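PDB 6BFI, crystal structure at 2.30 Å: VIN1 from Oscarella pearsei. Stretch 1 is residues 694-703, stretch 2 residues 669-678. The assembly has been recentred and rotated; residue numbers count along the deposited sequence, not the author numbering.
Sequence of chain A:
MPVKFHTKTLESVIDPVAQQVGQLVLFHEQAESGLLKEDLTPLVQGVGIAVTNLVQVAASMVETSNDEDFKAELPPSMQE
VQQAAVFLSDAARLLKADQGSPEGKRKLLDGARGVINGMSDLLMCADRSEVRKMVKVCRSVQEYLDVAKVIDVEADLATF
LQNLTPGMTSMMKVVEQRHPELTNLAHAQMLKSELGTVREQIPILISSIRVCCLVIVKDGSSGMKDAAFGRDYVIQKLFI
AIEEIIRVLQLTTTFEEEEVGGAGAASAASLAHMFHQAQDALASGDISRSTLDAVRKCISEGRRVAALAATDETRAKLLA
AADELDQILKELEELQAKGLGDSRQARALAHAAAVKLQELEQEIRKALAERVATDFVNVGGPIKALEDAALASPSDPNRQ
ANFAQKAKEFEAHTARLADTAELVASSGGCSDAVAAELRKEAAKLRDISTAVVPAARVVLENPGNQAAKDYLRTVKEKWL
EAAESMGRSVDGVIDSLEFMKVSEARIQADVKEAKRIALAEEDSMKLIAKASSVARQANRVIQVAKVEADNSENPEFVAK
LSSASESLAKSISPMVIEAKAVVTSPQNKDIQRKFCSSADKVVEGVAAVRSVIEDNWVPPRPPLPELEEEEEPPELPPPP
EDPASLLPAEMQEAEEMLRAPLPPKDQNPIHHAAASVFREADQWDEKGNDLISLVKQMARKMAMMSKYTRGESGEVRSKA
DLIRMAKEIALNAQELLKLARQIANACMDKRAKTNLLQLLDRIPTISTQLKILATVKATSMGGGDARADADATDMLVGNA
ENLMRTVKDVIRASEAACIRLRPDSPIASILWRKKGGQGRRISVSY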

# COMPACT_ATOMS: atom_id res chain seq x y z
N LEU A 694 4.45 25.89 1.89
CA LEU A 694 5.54 25.08 2.42
C LEU A 694 6.15 24.19 1.33
O LEU A 694 7.37 24.02 1.28
CB LEU A 694 5.05 24.21 3.58
CG LEU A 694 4.37 24.90 4.77
CD1 LEU A 694 4.15 23.91 5.90
CD2 LEU A 694 5.19 26.10 5.24
N VAL A 695 5.31 23.64 0.46
CA VAL A 695 5.80 22.72 -0.56
C VAL A 695 6.61 23.47 -1.62
O VAL A 695 7.66 23.00 -2.05
CB VAL A 695 4.64 21.93 -1.17
CG1 VAL A 695 5.13 21.14 -2.36
CG2 VAL A 695 4.04 20.99 -0.14
N LYS A 696 6.12 24.63 -2.05
CA LYS A 696 6.88 25.43 -3.01
C LYS A 696 8.23 25.85 -2.43
O LYS A 696 9.27 25.73 -3.09
CB LYS A 696 6.07 26.66 -3.43
CG LYS A 696 5.29 26.48 -4.72
CD LYS A 696 4.53 27.75 -5.07
CE LYS A 696 3.89 27.66 -6.43
NZ LYS A 696 3.11 28.88 -6.77
N GLN A 697 8.22 26.34 -1.18
CA GLN A 697 9.48 26.70 -0.53
C GLN A 697 10.42 25.50 -0.46
O GLN A 697 11.63 25.64 -0.71
CB GLN A 697 9.19 27.24 0.87
CG GLN A 697 10.41 27.77 1.61
CD GLN A 697 10.74 29.21 1.26
OE1 GLN A 697 10.43 29.69 0.16
NE2 GLN A 697 11.36 29.92 2.19
N MET A 698 9.89 24.32 -0.14
CA MET A 698 10.72 23.12 -0.08
C MET A 698 11.31 22.78 -1.44
O MET A 698 12.46 22.33 -1.54
CB MET A 698 9.91 21.95 0.47
CG MET A 698 10.73 20.72 0.80
SD MET A 698 9.74 19.42 1.58
CE MET A 698 8.88 20.37 2.83
N ALA A 699 10.53 22.99 -2.51
CA ALA A 699 11.05 22.75 -3.86
C ALA A 699 12.19 23.71 -4.18
O ALA A 699 13.23 23.30 -4.70
CB ALA A 699 9.92 22.89 -4.88
N ARG A 700 12.01 25.00 -3.87
CA ARG A 700 13.08 25.98 -4.08
C ARG A 700 14.34 25.55 -3.34
O ARG A 700 15.44 25.51 -3.93
CB ARG A 700 12.62 27.36 -3.60
CG ARG A 700 11.36 27.89 -4.27
CD ARG A 700 10.98 29.25 -3.72
NE ARG A 700 9.69 29.72 -4.21
CZ ARG A 700 8.59 29.81 -3.47
NH1 ARG A 700 8.61 29.48 -2.19
NH2 ARG A 700 7.46 30.24 -4.01
N LYS A 701 14.21 25.22 -2.05
CA LYS A 701 15.36 24.80 -1.26
C LYS A 701 16.03 23.57 -1.86
O LYS A 701 17.26 23.48 -1.90
CB LYS A 701 14.93 24.54 0.18
CG LYS A 701 14.44 25.77 0.92
CD LYS A 701 13.91 25.41 2.30
CE LYS A 701 13.52 26.65 3.09
NZ LYS A 701 14.69 27.54 3.33
N MET A 702 15.23 22.62 -2.35
CA MET A 702 15.81 21.40 -2.92
C MET A 702 16.57 21.70 -4.21
O MET A 702 17.61 21.08 -4.48
CB MET A 702 14.72 20.36 -3.16
CG MET A 702 15.24 19.01 -3.63
SD MET A 702 16.16 18.09 -2.36
CE MET A 702 14.84 17.65 -1.23
N ALA A 703 16.07 22.64 -5.02
CA ALA A 703 16.81 23.07 -6.19
C ALA A 703 18.14 23.72 -5.80
O ALA A 703 19.17 23.48 -6.44
CB ALA A 703 15.97 24.04 -7.02
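Stretch 2 (669-678) PIHHAAASVF

Residues 669-678 are helical throughout: phi lies between -73° and -57°, psi between -51° and -32°, and i to i+4 hydrogen bonds run from Ala 673 N to Pro 669 O (3.0 Å) through Phe 678 N to Ala 674 O (2.9 Å). Residues 694-703 are likewise helical (phi -71° to -56°, psi -50° to -36°), with the same i to i+4 bonding, as in Ala 703 N to Ala 699 O (2.9 Å). The two N-to-C directions make an angle of 167°, so the helices run nearly antiparallel, and their axes approach to 8.4 Å. That close spacing is matched by small side chains at the centre, where the CA atoms of Ala 699 and Ala 674 are 4.8 Å apart. In register, CA of Lys 696 lies 5.4 Å from CA of Phe 678, and CA of Ala 703 lies 4.9 Å from CA of His 671.

No hydrogen bond crosses between the stretches; the contact, burying 487 Å² in sum, is one of packing. Ala 699 and Ala 674 both direct CB toward the partner helix, and Ala 699 CB reaches the backbone, 3.5 Å from Ala 674 O. Ala 699 CB also lies 3.6 Å from Phe 678 CB and sits at the edge of the Phe 678 ring. With chi1 at 180° (t), the Phe 678 ring comes nearer to stretch 1, and Phe 678 CD1 is 3.9 Å from Lys 696 CG. Phe 678 has the largest covered area of any residue here, 85 Å². Nearby, Val 677 CG1 packs 3.5 Å from Val 695 CG1.

Toward the start of stretch 2, Ile 670 CG2 lies 3.6 Å from Met 702 CG and 3.5 Å from Met 702 O. Met 702 CB also touches Ala 674 CB at 3.8 Å, although the end of the methionine leads away. Ala 703 CB approaches His 671 CD2 obliquely at 4.1 Å.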

# COMPACT_ATOMS: atom_id res chain seq x y z
N PRO A 669 19.58 15.56 -11.36
CA PRO A 669 18.40 14.78 -10.96
C PRO A 669 17.62 15.41 -9.82
O PRO A 669 16.38 15.43 -9.84
CB PRO A 669 19.00 13.42 -10.55
CG PRO A 669 20.37 13.39 -11.16
CD PRO A 669 20.83 14.81 -11.17
N ILE A 670 18.33 15.92 -8.81
CA ILE A 670 17.67 16.59 -7.69
C ILE A 670 16.83 17.76 -8.18
O ILE A 670 15.70 17.97 -7.74
CB ILE A 670 18.71 17.03 -6.65
CG1 ILE A 670 19.50 15.83 -6.13
CG2 ILE A 670 18.04 17.76 -5.50
CD1 ILE A 670 20.61 16.20 -5.16
N HIS A 671 17.38 18.54 -9.12
CA HIS A 671 16.65 19.68 -9.67
C HIS A 671 15.40 19.22 -10.41
O HIS A 671 14.36 19.88 -10.35
CB HIS A 671 17.55 20.49 -10.59
CG HIS A 671 16.95 21.78 -11.05
ND1 HIS A 671 15.91 21.83 -11.96
CD2 HIS A 671 17.24 23.06 -10.74
CE1 HIS A 671 15.58 23.10 -12.18
NE2 HIS A 671 16.38 23.86 -11.45
N HIS A 672 15.48 18.10 -11.12
CA HIS A 672 14.30 17.58 -11.81
C HIS A 672 13.22 17.17 -10.82
O HIS A 672 12.04 17.48 -11.03
CB HIS A 672 14.69 16.41 -12.71
CG HIS A 672 15.27 16.82 -14.03
ND1 HIS A 672 14.57 16.73 -15.21
CD2 HIS A 672 16.48 17.34 -14.35
CE1 HIS A 672 15.32 17.16 -16.20
NE2 HIS A 672 16.48 17.54 -15.71
N ALA A 673 13.59 16.47 -9.75
CA ALA A 673 12.60 16.08 -8.75
C ALA A 673 11.97 17.30 -8.09
O ALA A 673 10.74 17.39 -7.93
CB ALA A 673 13.23 15.17 -7.70
N ALA A 674 12.80 18.28 -7.71
CA ALA A 674 12.29 19.52 -7.16
C ALA A 674 11.39 20.25 -8.14
O ALA A 674 10.44 20.94 -7.73
CB ALA A 674 13.45 20.42 -6.72
N ALA A 675 11.66 20.12 -9.45
CA ALA A 675 10.81 20.75 -10.46
C ALA A 675 9.48 20.04 -10.61
O ALA A 675 8.46 20.69 -10.86
CB ALA A 675 11.54 20.79 -11.80
N SER A 676 9.46 18.71 -10.46
CA SER A 676 8.18 18.00 -10.46
C SER A 676 7.34 18.40 -9.26
O SER A 676 6.12 18.56 -9.38
CB SER A 676 8.41 16.49 -10.48
OG SER A 676 8.98 16.05 -9.26
N VAL A 677 7.96 18.57 -8.09
CA VAL A 677 7.21 19.00 -6.92
C VAL A 677 6.70 20.43 -7.10
O VAL A 677 5.51 20.72 -6.91
CB VAL A 677 8.07 18.87 -5.65
CG1 VAL A 677 7.44 19.63 -4.51
CG2 VAL A 677 8.22 17.41 -5.28
N PHE A 678 7.60 21.34 -7.47
CA PHE A 678 7.22 22.74 -7.69
C PHE A 678 6.10 22.85 -8.71
O PHE A 678 5.19 23.67 -8.57
CB PHE A 678 8.44 23.55 -8.12
CG PHE A 678 8.14 25.00 -8.38
CD1 PHE A 678 8.17 25.92 -7.34
CD2 PHE A 678 7.83 25.45 -9.65
CE1 PHE A 678 7.89 27.26 -7.57
CE2 PHE A 678 7.55 26.78 -9.88
CZ PHE A 678 7.58 27.69 -8.84